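Local coordinates for Cas13d (uncultured Ruminococcus sp, PDB 6IV9), which probably acts as an RNA-guided ribonuclease that uses two HEPN domains to mature its CRISPR RNA and cleave target RNA, captured here with crRNA bound, at residues Val741-Tyr745 with Leu907-Phe913; Ile747-Leu752 with Phe897-Arg903; His853-Gln857 with Gly884-Val890. The protein carries 2 engineered substitutions. All blocks are in the same frame, centred on the assembly; numbering follows the deposited sequence.

Contact 1 (Val741-Tyr745 with Leu907-Phe913). With nucleotides of chain B.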
loop_
_atom_site.group_PDB
_atom_site.type_symbol
_atom_site.label_atom_id
_atom_site.label_comp_id
_atom_site.label_asym_id
_atom_site.label_seq_id
_atom_site.Cartn_x
_atom_site.Cartn_y
_atom_site.Cartn_z
ATOM N N VAL A 741 -2.762 7.913 8.254
ATOM C CA VAL A 741 -2.915 9.395 8.264
ATOM C C VAL A 741 -1.526 10.017 8.109
ATOM O O VAL A 741 -1.360 10.924 7.351
ATOM C CB VAL A 741 -3.548 9.898 9.568
ATOM C CG1 VAL A 741 -3.428 11.398 9.681
ATOM C CG2 VAL A 741 -4.981 9.446 9.729
ATOM N N ASN A 742 -0.547 9.461 8.801
ATOM C CA ASN A 742 0.830 10.009 8.764
ATOM C C ASN A 742 1.382 9.956 7.342
ATOM O O ASN A 742 2.056 10.867 6.942
ATOM C CB ASN A 742 1.782 9.274 9.695
ATOM C CG ASN A 742 3.075 10.044 9.835
ATOM O OD1 ASN A 742 3.099 11.091 10.451
ATOM N ND2 ASN A 742 4.128 9.551 9.223
ATOM N N ALA A 743 1.029 8.914 6.608
ATOM C CA ALA A 743 1.517 8.696 5.233
ATOM C C ALA A 743 1.141 9.886 4.338
ATOM O O ALA A 743 1.922 10.238 3.495
ATOM C CB ALA A 743 0.948 7.411 4.712
ATOM N N ARG A 744 -0.022 10.489 4.550
ATOM C CA ARG A 744 -0.460 11.631 3.709
ATOM C C ARG A 744 0.519 12.793 3.880
ATOM O O ARG A 744 0.749 13.494 2.938
ATOM C CB ARG A 744 -1.878 12.058 4.093
ATOM C CG ARG A 744 -2.934 11.005 3.824
ATOM C CD ARG A 744 -3.180 10.918 2.343
ATOM N NE ARG A 744 -3.901 12.065 1.862
ATOM C CZ ARG A 744 -5.157 12.329 2.158
ATOM N NH1 ARG A 744 -5.901 11.430 2.756
ATOM N NH2 ARG A 744 -5.676 13.489 1.839
ATOM N N TYR A 745 0.961 13.012 5.111
ATOM C CA TYR A 745 1.927 14.075 5.480
ATOM C C TYR A 745 3.314 13.765 4.913
ATOM O O TYR A 745 4.019 14.655 4.507
ATOM C CB TYR A 745 1.793 14.431 6.959
ATOM C CG TYR A 745 0.415 14.944 7.243
ATOM C CD1 TYR A 745 -0.608 14.075 7.554
ATOM C CD2 TYR A 745 0.110 16.280 7.097
ATOM C CE1 TYR A 745 -1.893 14.524 7.759
ATOM C CE2 TYR A 745 -1.170 16.746 7.295
ATOM C CZ TYR A 745 -2.180 15.865 7.620
ATOM O OH TYR A 745 -3.449 16.311 7.795
ATOM N N LEU A 907 -5.244 18.326 3.411
ATOM C CA LEU A 907 -4.461 17.991 4.621
ATOM C C LEU A 907 -4.805 18.915 5.798
ATOM O O LEU A 907 -4.395 18.595 6.881
ATOM C CB LEU A 907 -2.974 18.101 4.280
ATOM C CG LEU A 907 -2.423 17.068 3.302
ATOM C CD1 LEU A 907 -0.914 17.129 3.224
ATOM C CD2 LEU A 907 -2.871 15.674 3.662
ATOM N N SER A 908 -5.499 20.025 5.549
ATOM C CA SER A 908 -5.801 21.026 6.604
ATOM C C SER A 908 -7.255 20.989 7.074
ATOM O O SER A 908 -7.497 21.409 8.176
ATOM C CB SER A 908 -5.470 22.412 6.131
ATOM O OG SER A 908 -4.117 22.541 5.804
ATOM N N ILE A 909 -8.170 20.522 6.243
ATOM C CA ILE A 909 -9.615 20.527 6.590
ATOM C C ILE A 909 -10.095 19.093 6.775
ATOM O O ILE A 909 -10.160 18.378 5.814
ATOM C CB ILE A 909 -10.369 21.280 5.488
ATOM C CG1 ILE A 909 -9.755 22.667 5.316
ATOM C CG2 ILE A 909 -11.850 21.334 5.782
ATOM C CD1 ILE A 909 -10.166 23.369 4.084
ATOM N N GLU A 910 -10.577 18.781 7.965
ATOM C CA GLU A 910 -10.932 17.391 8.328
ATOM C C GLU A 910 -11.966 16.827 7.350
ATOM O O GLU A 910 -11.821 15.693 6.976
ATOM C CB GLU A 910 -11.427 17.388 9.771
ATOM C CG GLU A 910 -11.969 16.072 10.260
ATOM C CD GLU A 910 -12.177 16.042 11.766
ATOM O OE1 GLU A 910 -12.005 17.081 12.431
ATOM O OE2 GLU A 910 -12.506 14.988 12.270
ATOM N N GLN A 911 -12.936 17.630 6.932
ATOM C CA GLN A 911 -14.019 17.182 6.023
ATOM C C GLN A 911 -13.477 16.781 4.648
ATOM O O GLN A 911 -14.131 16.019 4.004
ATOM C CB GLN A 911 -15.157 18.198 5.959
ATOM C CG GLN A 911 -15.619 18.648 7.332
ATOM C CD GLN A 911 -14.977 19.955 7.729
ATOM O OE1 GLN A 911 -13.966 19.996 8.402
ATOM N NE2 GLN A 911 -15.583 21.051 7.291
ATOM N N LEU A 912 -12.377 17.368 4.208
ATOM C CA LEU A 912 -11.827 17.066 2.866
ATOM C C LEU A 912 -10.751 15.981 2.921
ATOM O O LEU A 912 -10.321 15.552 1.884
ATOM C CB LEU A 912 -11.188 18.344 2.333
ATOM C CG LEU A 912 -12.126 19.524 2.127
ATOM C CD1 LEU A 912 -11.402 20.668 1.471
ATOM C CD2 LEU A 912 -13.325 19.113 1.313
ATOM N N PHE A 913 -10.322 15.602 4.109
ATOM C CA PHE A 913 -9.148 14.710 4.229
ATOM C C PHE A 913 -9.322 13.288 3.685
ATOM O O PHE A 913 -8.482 12.860 2.917
ATOM C CB PHE A 913 -8.707 14.670 5.685
ATOM C CG PHE A 913 -7.534 13.775 5.946
ATOM C CD1 PHE A 913 -6.252 14.187 5.662
ATOM C CD2 PHE A 913 -7.718 12.518 6.474
ATOM C CE1 PHE A 913 -5.181 13.356 5.915
ATOM C CE2 PHE A 913 -6.641 11.696 6.732
ATOM C CZ PHE A 913 -5.376 12.112 6.437
ATOM P P A B 27 -1.277 14.078 -2.724
ATOM O OP1 A B 27 -0.590 14.432 -1.438
ATOM O OP2 A B 27 -0.533 14.293 -3.964
ATOM O "O5'" A B 27 -1.685 12.568 -2.876
ATOM C "C5'" A B 27 -2.366 11.960 -1.759
ATOM C "C4'" A B 27 -2.648 10.540 -2.070
ATOM O "O4'" A B 27 -3.282 9.917 -0.953
ATOM C "C3'" A B 27 -3.631 10.331 -3.223
ATOM O "O3'" A B 27 -2.958 9.869 -4.377
ATOM C "C2'" A B 27 -4.578 9.223 -2.722
ATOM O "O2'" A B 27 -4.686 8.151 -3.649
ATOM C "C1'" A B 27 -3.904 8.782 -1.413
ATOM N N9 A B 27 -4.833 8.310 -0.400
ATOM C C8 A B 27 -4.731 7.101 0.238
ATOM N N7 A B 27 -5.727 6.842 1.038
ATOM C C5 A B 27 -6.539 7.966 0.939
ATOM C C6 A B 27 -7.745 8.321 1.569
ATOM N N6 A B 27 -8.385 7.533 2.439
ATOM N N1 A B 27 -8.312 9.504 1.225
ATOM C C2 A B 27 -7.666 10.288 0.356
ATOM N N3 A B 27 -6.500 10.088 -0.251
ATOM C C4 A B 27 -5.989 8.888 0.073
ATOM P P C B 1 -15.366 24.039 1.921
ATOM O OP1 C B 1 -13.985 24.060 1.364
ATOM O OP2 C B 1 -15.558 24.178 3.392
ATOM O "O5'" C B 1 -16.077 22.666 1.537
ATOM C "C5'" C B 1 -17.093 22.517 0.510
ATOM C "C4'" C B 1 -17.066 21.060 0.101
ATOM O "O4'" C B 1 -17.127 20.218 1.249
ATOM C "C3'" C B 1 -18.064 20.499 -0.909
ATOM O "O3'" C B 1 -17.412 20.175 -2.139
ATOM C "C2'" C B 1 -18.556 19.194 -0.250
ATOM O "O2'" C B 1 -18.382 18.013 -0.987
ATOM C "C1'" C B 1 -17.512 18.953 0.825
ATOM N N1 C B 1 -17.916 18.181 2.006
ATOM C C2 C B 1 -19.044 18.558 2.742
ATOM O O2 C B 1 -19.744 19.498 2.334
ATOM N N3 C B 1 -19.358 17.868 3.861
ATOM C C4 C B 1 -18.586 16.853 4.257
ATOM N N4 C B 1 -18.938 16.189 5.355
ATOM C C5 C B 1 -17.429 16.460 3.532
ATOM C C6 C B 1 -17.123 17.156 2.436
#
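The Phe913 ring lies at the heart of this buried contact. Val741 CG1 reaches Phe913 CZ at 3.9 Å, and Tyr745 CE1 meets Phe913 CE1 at the same 3.9 Å. Leu907 extends the apolar patch: its CD2 sits 4.3 Å from the centroid of the Tyr745 ring, a CH-pi contact over the face, while Leu907 CB lies 3.8 Å from Tyr745 CE2. Further out, the Arg744 guanidinium lies flat on Phe913, planes 12° apart, in a cation-pi stack with Arg744 CZ 4.3 Å from the ring centroid. Arg744 NH1 (3.0 Å) and Arg744 NH2 (3.1 Å) both donate to Phe913 O, so Phe913 supplies both the ring and the acceptor. Tyr745 OH donates to Leu907 O at 2.6 Å and is also hydrogen-bonded to His853 of helix 848-861. On the other face of the guanidinium is the base of A27 of chain B, with its C2 3.2 Å from Arg744 NH1. Arg744 thus lies between the Phe913 ring and the A27 base, a layered protein-RNA contact in what is probably the C-terminal HEPN domain, where helix 713-760 and the chain's last helices meet the crRNA.

Contact 2 (Ile747-Leu752 with Phe897-Arg903). With nucleotides of chain B.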
loop_
_atom_site.group_PDB
_atom_site.type_symbol
_atom_site.label_atom_id
_atom_site.label_comp_id
_atom_site.label_asym_id
_atom_site.label_seq_id
_atom_site.Cartn_x
_atom_site.Cartn_y
_atom_site.Cartn_z
ATOM N N ILE A 747 3.862 12.158 2.166
ATOM C CA ILE A 747 3.785 12.508 0.719
ATOM C C ILE A 747 3.963 14.025 0.594
ATOM O O ILE A 747 4.682 14.462 -0.268
ATOM C CB ILE A 747 2.436 12.055 0.135
ATOM C CG1 ILE A 747 2.316 10.533 0.087
ATOM C CG2 ILE A 747 2.188 12.695 -1.212
ATOM C CD1 ILE A 747 0.943 10.050 -0.253
ATOM N N ALA A 748 3.343 14.777 1.492
ATOM C CA ALA A 748 3.445 16.245 1.414
ATOM C C ALA A 748 4.910 16.689 1.553
ATOM O O ALA A 748 5.331 17.543 0.795
ATOM C CB ALA A 748 2.568 16.853 2.469
ATOM N N ILE A 749 5.653 16.115 2.496
ATOM C CA ILE A 749 7.087 16.476 2.695
ATOM C C ILE A 749 7.902 16.073 1.465
ATOM O O ILE A 749 8.694 16.859 0.994
ATOM C CB ILE A 749 7.649 15.786 3.951
ATOM C CG1 ILE A 749 7.053 16.364 5.231
ATOM C CG2 ILE A 749 9.161 15.841 3.955
ATOM C CD1 ILE A 749 7.333 17.808 5.431
ATOM N N HIS A 750 7.673 14.872 0.964
ATOM C CA HIS A 750 8.424 14.395 -0.218
ATOM C C HIS A 750 8.194 15.354 -1.392
ATOM O O HIS A 750 9.142 15.723 -2.030
ATOM C CB HIS A 750 7.926 12.999 -0.585
ATOM C CG HIS A 750 8.246 12.609 -1.982
ATOM N ND1 HIS A 750 9.462 12.144 -2.336
ATOM C CD2 HIS A 750 7.522 12.650 -3.109
ATOM C CE1 HIS A 750 9.476 11.899 -3.611
ATOM N NE2 HIS A 750 8.311 12.199 -4.104
ATOM N N CYS A 751 6.947 15.737 -1.625
ATOM C CA CYS A 751 6.590 16.654 -2.736
ATOM C C CYS A 751 7.182 18.052 -2.543
ATOM O O CYS A 751 7.593 18.633 -3.525
ATOM C CB CYS A 751 5.090 16.712 -2.892
ATOM S SG CYS A 751 4.458 15.144 -3.518
ATOM N N LEU A 752 7.160 18.558 -1.316
ATOM C CA LEU A 752 7.724 19.898 -1.037
ATOM C C LEU A 752 9.222 19.886 -1.345
ATOM O O LEU A 752 9.671 20.777 -2.007
ATOM C CB LEU A 752 7.486 20.233 0.433
ATOM C CG LEU A 752 8.204 21.475 0.949
ATOM C CD1 LEU A 752 7.802 22.706 0.174
ATOM C CD2 LEU A 752 7.950 21.679 2.427
ATOM N N PHE A 897 2.997 23.550 2.458
ATOM C CA PHE A 897 2.316 22.767 1.398
ATOM C C PHE A 897 1.302 23.635 0.663
ATOM O O PHE A 897 0.715 23.173 -0.264
ATOM C CB PHE A 897 1.592 21.573 2.014
ATOM C CG PHE A 897 2.427 20.782 2.981
ATOM C CD1 PHE A 897 3.761 20.546 2.724
ATOM C CD2 PHE A 897 1.887 20.293 4.153
ATOM C CE1 PHE A 897 4.537 19.826 3.612
ATOM C CE2 PHE A 897 2.661 19.574 5.041
ATOM C CZ PHE A 897 3.979 19.344 4.764
ATOM N N GLY A 898 1.230 24.903 1.038
ATOM C CA GLY A 898 0.246 25.858 0.507
ATOM C C GLY A 898 0.319 26.046 -0.994
ATOM O O GLY A 898 -0.690 26.315 -1.581
ATOM N N TYR A 899 1.491 25.876 -1.584
ATOM C CA TYR A 899 1.682 26.067 -3.041
ATOM C C TYR A 899 0.844 25.064 -3.846
ATOM O O TYR A 899 0.613 25.328 -4.997
ATOM C CB TYR A 899 3.165 26.047 -3.384
ATOM C CG TYR A 899 3.741 24.670 -3.283
ATOM C CD1 TYR A 899 4.141 24.154 -2.070
ATOM C CD2 TYR A 899 3.831 23.866 -4.397
ATOM C CE1 TYR A 899 4.649 22.876 -1.974
ATOM C CE2 TYR A 899 4.337 22.589 -4.324
ATOM C CZ TYR A 899 4.731 22.089 -3.104
ATOM O OH TYR A 899 5.216 20.836 -3.023
ATOM N N ASN A 900 0.550 23.892 -3.295
ATOM C CA ASN A 900 -0.353 22.923 -3.963
ATOM C C ASN A 900 -1.678 23.055 -3.216
ATOM O O ASN A 900 -1.819 22.470 -2.164
ATOM C CB ASN A 900 0.199 21.501 -3.926
ATOM C CG ASN A 900 -0.603 20.548 -4.777
ATOM O OD1 ASN A 900 -1.790 20.416 -4.601
ATOM N ND2 ASN A 900 0.044 19.896 -5.712
ATOM N N ILE A 901 -2.604 23.817 -3.769
ATOM C CA ILE A 901 -3.846 24.149 -3.026
ATOM C C ILE A 901 -4.665 22.904 -2.672
ATOM O O ILE A 901 -5.104 22.832 -1.557
ATOM C CB ILE A 901 -4.653 25.199 -3.798
ATOM C CG1 ILE A 901 -3.973 26.560 -3.708
ATOM C CG2 ILE A 901 -6.074 25.252 -3.299
ATOM C CD1 ILE A 901 -4.012 27.140 -2.341
ATOM N N PRO A 902 -4.912 21.951 -3.586
ATOM C CA PRO A 902 -5.694 20.778 -3.242
ATOM C C PRO A 902 -5.023 19.966 -2.126
ATOM O O PRO A 902 -5.706 19.515 -1.282
ATOM C CB PRO A 902 -5.775 20.010 -4.564
ATOM C CG PRO A 902 -5.616 21.074 -5.591
ATOM C CD PRO A 902 -4.582 21.998 -4.994
ATOM N N ARG A 903 -3.713 19.794 -2.190
ATOM C CA ARG A 903 -3.038 19.045 -1.111
ATOM C C ARG A 903 -3.193 19.824 0.200
ATOM O O ARG A 903 -3.629 19.255 1.157
ATOM C CB ARG A 903 -1.559 18.827 -1.432
ATOM C CG ARG A 903 -0.799 18.091 -0.345
ATOM C CD ARG A 903 0.606 17.646 -0.685
ATOM N NE ARG A 903 0.730 16.839 -1.873
ATOM C CZ ARG A 903 1.348 17.232 -2.964
ATOM N NH1 ARG A 903 1.962 18.390 -2.984
ATOM N NH2 ARG A 903 1.335 16.486 -4.041
ATOM P P A B 27 -1.277 14.078 -2.724
ATOM O OP1 A B 27 -0.590 14.432 -1.438
ATOM O OP2 A B 27 -0.533 14.293 -3.964
ATOM O "O5'" A B 27 -1.685 12.568 -2.876
ATOM C "C5'" A B 27 -2.366 11.960 -1.759
ATOM C "C4'" A B 27 -2.648 10.540 -2.070
ATOM O "O4'" A B 27 -3.282 9.917 -0.953
ATOM C "C3'" A B 27 -3.631 10.331 -3.223
ATOM O "O3'" A B 27 -2.958 9.869 -4.377
ATOM C "C2'" A B 27 -4.578 9.223 -2.722
ATOM O "O2'" A B 27 -4.686 8.151 -3.649
ATOM C "C1'" A B 27 -3.904 8.782 -1.413
ATOM N N9 A B 27 -4.833 8.310 -0.400
ATOM C C8 A B 27 -4.731 7.101 0.238
ATOM N N7 A B 27 -5.727 6.842 1.038
ATOM C C5 A B 27 -6.539 7.966 0.939
ATOM C C6 A B 27 -7.745 8.321 1.569
ATOM N N6 A B 27 -8.385 7.533 2.439
ATOM N N1 A B 27 -8.312 9.504 1.225
ATOM C C2 A B 27 -7.666 10.288 0.356
ATOM N N3 A B 27 -6.500 10.088 -0.251
ATOM C C4 A B 27 -5.989 8.888 0.073
ATOM P P A B 26 -1.178 16.281 -7.623
ATOM O OP1 A B 26 0.035 16.847 -7.001
ATOM O OP2 A B 26 -1.215 14.993 -8.339
ATOM O "O5'" A B 26 -2.264 16.094 -6.469
ATOM C "C5'" A B 26 -2.375 16.982 -5.373
ATOM C "C4'" A B 26 -3.460 16.519 -4.439
ATOM O "O4'" A B 26 -4.708 16.551 -5.170
ATOM C "C3'" A B 26 -3.431 15.073 -3.939
ATOM O "O3'" A B 26 -2.634 14.915 -2.738
ATOM C "C2'" A B 26 -4.912 14.775 -3.641
ATOM O "O2'" A B 26 -5.241 14.809 -2.231
ATOM C "C1'" A B 26 -5.664 15.878 -4.410
ATOM N N9 A B 26 -6.678 15.347 -5.322
ATOM C C8 A B 26 -6.470 14.687 -6.507
ATOM N N7 A B 26 -7.563 14.195 -7.034
ATOM C C5 A B 26 -8.564 14.602 -6.164
ATOM C C6 A B 26 -9.942 14.377 -6.144
ATOM N N6 A B 26 -10.606 13.749 -7.118
ATOM N N1 A B 26 -10.639 14.835 -5.078
ATOM C C2 A B 26 -9.980 15.504 -4.131
ATOM N N3 A B 26 -8.673 15.720 -4.009
ATOM C C4 A B 26 -8.026 15.304 -5.099
ATOM P P U B 25 -2.048 19.033 -13.695
ATOM O OP1 U B 25 -3.054 19.730 -14.547
ATOM O OP2 U B 25 -1.230 19.763 -12.736
ATOM O "O5'" U B 25 -2.972 18.007 -12.943
ATOM C "C5'" U B 25 -2.486 17.376 -11.744
ATOM C "C4'" U B 25 -3.071 18.048 -10.519
ATOM O "O4'" U B 25 -4.483 18.136 -10.735
ATOM C "C3'" U B 25 -2.987 17.198 -9.245
ATOM O "O3'" U B 25 -1.811 17.409 -8.527
ATOM C "C2'" U B 25 -4.162 17.673 -8.415
ATOM O "O2'" U B 25 -3.764 18.760 -7.607
ATOM C "C1'" U B 25 -5.122 18.238 -9.472
ATOM N N1 U B 25 -6.387 17.519 -9.542
ATOM C C2 U B 25 -7.271 17.774 -8.517
ATOM O O2 U B 25 -6.974 18.443 -7.558
ATOM N N3 U B 25 -8.481 17.167 -8.639
ATOM C C4 U B 25 -8.919 16.390 -9.684
ATOM O O4 U B 25 -10.055 15.930 -9.656
ATOM C C5 U B 25 -7.944 16.154 -10.696
ATOM C C6 U B 25 -6.730 16.699 -10.581
HETATM O O HOH W 1 3.977 19.577 -0.692
#
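Phe897 opens a type I beta turn, closed by Asn900 N to Phe897 O at 3.1 Å, and lays its ring against helix 713-760. Ala748 CB stands 3.6 Å from the ring centroid, almost on the normal, in a CH-pi contact. Ile749 CD1 meets the ring edge at Phe897 CZ, 3.7 Å away, and Leu752 CD2 comes within 4.1 Å of Phe897 CE1. Tyr899 packs its CE1 on Leu752 CD1 at 3.8 Å. Its hydroxyl is bonded to Asp755 and also accepts from a water, 2.9 Å from Tyr899 OH, that donates to Ala748 O at 2.9 Å; a weak 3.3 Å bond from Arg903 NH1 to this water completes the bridge. Asn900 is the N-cap of helix 901-908, its OD1 accepting from Arg903 N at 3.1 Å, while its ND2 gives a weak bond to OP1 of A26 of chain B at 3.3 Å. Pro902 CB lies 3.7 Å from O4' of A26 of chain B. Arg903 stretches back toward the long helix, where Cys751 SG lies over its guanidinium, 3.4 Å from NH2, and Ala748 CB touches its CD at 3.8 Å. Arg903 NE donates to OP1 (2.8 Å) and Arg903 NH2 to OP2 (2.9 Å) of A27 of chain B. This capped helix start and bidentate arginine-phosphate contact form part of the crRNA-binding surface, probably in the C-terminal HEPN domain. Helix 777-788 adds Leu778 against Leu752 and Tyr899, helix 795-799 places Phe796 on Asn900 and Pro902, and helix 168-197 meets Ile747 on helix 713-760.

Contact 3 (His853-Gln857 with Gly884-Val890)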
loop_
_atom_site.group_PDB
_atom_site.type_symbol
_atom_site.label_atom_id
_atom_site.label_comp_id
_atom_site.label_asym_id
_atom_site.label_seq_id
_atom_site.Cartn_x
_atom_site.Cartn_y
_atom_site.Cartn_z
ATOM N N HIS A 853 -3.820 14.983 14.729
ATOM C CA HIS A 853 -3.469 16.414 14.906
ATOM C C HIS A 853 -3.336 16.781 16.392
ATOM O O HIS A 853 -2.473 17.565 16.717
ATOM C CB HIS A 853 -4.348 17.291 14.025
ATOM C CG HIS A 853 -3.942 17.191 12.599
ATOM N ND1 HIS A 853 -2.738 17.631 12.155
ATOM C CD2 HIS A 853 -4.550 16.642 11.537
ATOM C CE1 HIS A 853 -2.636 17.391 10.881
ATOM N NE2 HIS A 853 -3.716 16.781 10.487
ATOM N N TYR A 854 -4.189 16.242 17.249
ATOM C CA TYR A 854 -4.028 16.595 18.675
ATOM C C TYR A 854 -2.675 16.092 19.186
ATOM O O TYR A 854 -1.942 16.836 19.765
ATOM C CB TYR A 854 -5.168 16.034 19.521
ATOM C CG TYR A 854 -4.925 16.311 20.977
ATOM C CD1 TYR A 854 -5.183 17.559 21.505
ATOM C CD2 TYR A 854 -4.360 15.361 21.807
ATOM C CE1 TYR A 854 -4.913 17.847 22.825
ATOM C CE2 TYR A 854 -4.082 15.632 23.132
ATOM C CZ TYR A 854 -4.362 16.881 23.640
ATOM O OH TYR A 854 -4.088 17.166 24.932
ATOM N N VAL A 855 -2.354 14.839 18.918
ATOM C CA VAL A 855 -1.063 14.267 19.380
ATOM C C VAL A 855 0.080 15.037 18.725
ATOM O O VAL A 855 1.015 15.372 19.397
ATOM C CB VAL A 855 -0.978 12.760 19.075
ATOM C CG1 VAL A 855 0.378 12.189 19.416
ATOM C CG2 VAL A 855 -2.086 11.982 19.751
ATOM N N MET A 856 -0.049 15.342 17.446
ATOM C CA MET A 856 1.033 16.064 16.742
ATOM C C MET A 856 1.245 17.432 17.392
ATOM O O MET A 856 2.366 17.786 17.606
ATOM C CB MET A 856 0.673 16.275 15.271
ATOM C CG MET A 856 1.707 17.060 14.518
ATOM S SD MET A 856 3.280 16.231 14.301
ATOM C CE MET A 856 2.855 15.080 13.001
ATOM N N GLN A 857 0.172 18.153 17.677
ATOM C CA GLN A 857 0.273 19.501 18.288
ATOM C C GLN A 857 0.909 19.399 19.678
ATOM O O GLN A 857 1.681 20.248 20.021
ATOM C CB GLN A 857 -1.082 20.198 18.220
ATOM C CG GLN A 857 -1.466 20.553 16.799
ATOM C CD GLN A 857 -2.845 21.120 16.611
ATOM O OE1 GLN A 857 -3.518 21.484 17.557
ATOM N NE2 GLN A 857 -3.266 21.197 15.367
ATOM N N GLY A 884 -8.305 19.209 22.604
ATOM C CA GLY A 884 -8.637 18.905 21.207
ATOM C C GLY A 884 -7.738 19.697 20.295
ATOM O O GLY A 884 -7.295 20.736 20.699
ATOM N N TYR A 885 -7.541 19.244 19.065
ATOM C CA TYR A 885 -6.625 19.962 18.150
ATOM C C TYR A 885 -7.192 21.332 17.771
ATOM O O TYR A 885 -8.377 21.526 17.800
ATOM C CB TYR A 885 -6.315 19.111 16.922
ATOM C CG TYR A 885 -7.353 19.158 15.837
ATOM C CD1 TYR A 885 -8.493 18.384 15.898
ATOM C CD2 TYR A 885 -7.182 19.965 14.731
ATOM C CE1 TYR A 885 -9.435 18.412 14.886
ATOM C CE2 TYR A 885 -8.110 20.006 13.714
ATOM C CZ TYR A 885 -9.249 19.238 13.797
ATOM O OH TYR A 885 -10.156 19.289 12.799
ATOM N N THR A 886 -6.301 22.248 17.421
ATOM C CA THR A 886 -6.670 23.614 16.998
ATOM C C THR A 886 -6.621 23.673 15.472
ATOM O O THR A 886 -5.571 23.452 14.931
ATOM C CB THR A 886 -5.678 24.632 17.565
ATOM O OG1 THR A 886 -5.651 24.490 18.981
ATOM C CG2 THR A 886 -6.030 26.046 17.185
ATOM N N LYS A 887 -7.731 24.035 14.841
ATOM C CA LYS A 887 -7.846 24.056 13.365
ATOM C C LYS A 887 -6.852 25.032 12.740
ATOM O O LYS A 887 -6.236 24.674 11.779
ATOM C CB LYS A 887 -9.290 24.330 12.960
ATOM C CG LYS A 887 -10.239 23.207 13.315
ATOM C CD LYS A 887 -11.607 23.332 12.734
ATOM C CE LYS A 887 -12.513 22.222 13.208
ATOM N NZ LYS A 887 -13.821 22.226 12.518
ATOM N N ASP A 888 -6.693 26.209 13.324
ATOM C CA ASP A 888 -5.751 27.224 12.794
ATOM C C ASP A 888 -4.313 26.723 12.858
ATOM O O ASP A 888 -3.525 27.184 12.077
ATOM C CB ASP A 888 -5.913 28.558 13.506
ATOM C CG ASP A 888 -7.081 29.356 12.982
ATOM O OD1 ASP A 888 -7.818 28.839 12.140
ATOM O OD2 ASP A 888 -7.232 30.478 13.431
ATOM N N PHE A 889 -3.990 25.941 13.875
ATOM C CA PHE A 889 -2.629 25.391 14.079
ATOM C C PHE A 889 -2.295 24.406 12.952
ATOM O O PHE A 889 -1.189 24.362 12.512
ATOM C CB PHE A 889 -2.536 24.823 15.492
ATOM C CG PHE A 889 -1.157 24.605 16.042
ATOM C CD1 PHE A 889 -0.035 24.993 15.346
ATOM C CD2 PHE A 889 -0.987 23.992 17.266
ATOM C CE1 PHE A 889 1.224 24.774 15.870
ATOM C CE2 PHE A 889 0.274 23.765 17.778
ATOM C CZ PHE A 889 1.376 24.152 17.077
ATOM N N VAL A 890 -3.279 23.616 12.539
ATOM C CA VAL A 890 -3.072 22.656 11.419
ATOM C C VAL A 890 -2.747 23.465 10.163
ATOM O O VAL A 890 -1.806 23.149 9.504
ATOM C CB VAL A 890 -4.331 21.795 11.199
ATOM C CG1 VAL A 890 -4.204 20.929 9.968
ATOM C CG2 VAL A 890 -4.673 20.952 12.405
#
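Both polar atoms of the Gln857 side chain bond to the backbone of one residue, Thr886: Gln857 OE1 accepts from Thr886 N at 2.9 Å in a nearly straight bond, and Gln857 NE2 donates to Thr886 O at 3.3 Å. The two-point pairing suits the extended backbone of Gly884-Thr886, which runs along helix 848-861. Thr886 holds the N-cap position, but its side chain makes no capping bond; its carbonyl also takes weak bonds from Phe889 N and Val890 N. A helix here packs against a loop and the first turn of the next helix, in a helical domain, probably the C-terminal HEPN. Around the amide, Phe889 CD2 lies 3.5 Å from Gln857 CD and Val890 CG2 3.3 Å from Gln857 NE2; the same methyl makes a CH-pi contact over the His853 ring, 4.1 Å from its centroid. Tyr885 CB lies 3.6 Å from Tyr854 N. Three other polar ends have outside partners: His853 NE2 with Tyr745, Tyr885 OH with Glu910, Tyr854 OH with Arg858.

In the fold
Contacts 1 and 2 share helices 713-760 and 901-908 in reversed order, centres about 11 Å apart, and Leu907 CD1 touches Ala748 CB at 3.6 Å. Together they hold A27 of chain B, the crRNA, base in contact 1 and phosphate in contact 2. Contact 3, nested in sequence within both loops, has its centre about 12 Å from that of contact 1, joined by two probable hydrogen bonds, Tyr745 OH to His853 NE2 (2.7 Å) and Glu910 OE1 to Tyr885 OH (2.9 Å). The nearest atom of contact 3 is about 9 Å from the bound RNA, and it does not touch contact 2. Bound magnesium lies about 9 Å from the Arg903 side chain and 13 Å from Arg744's.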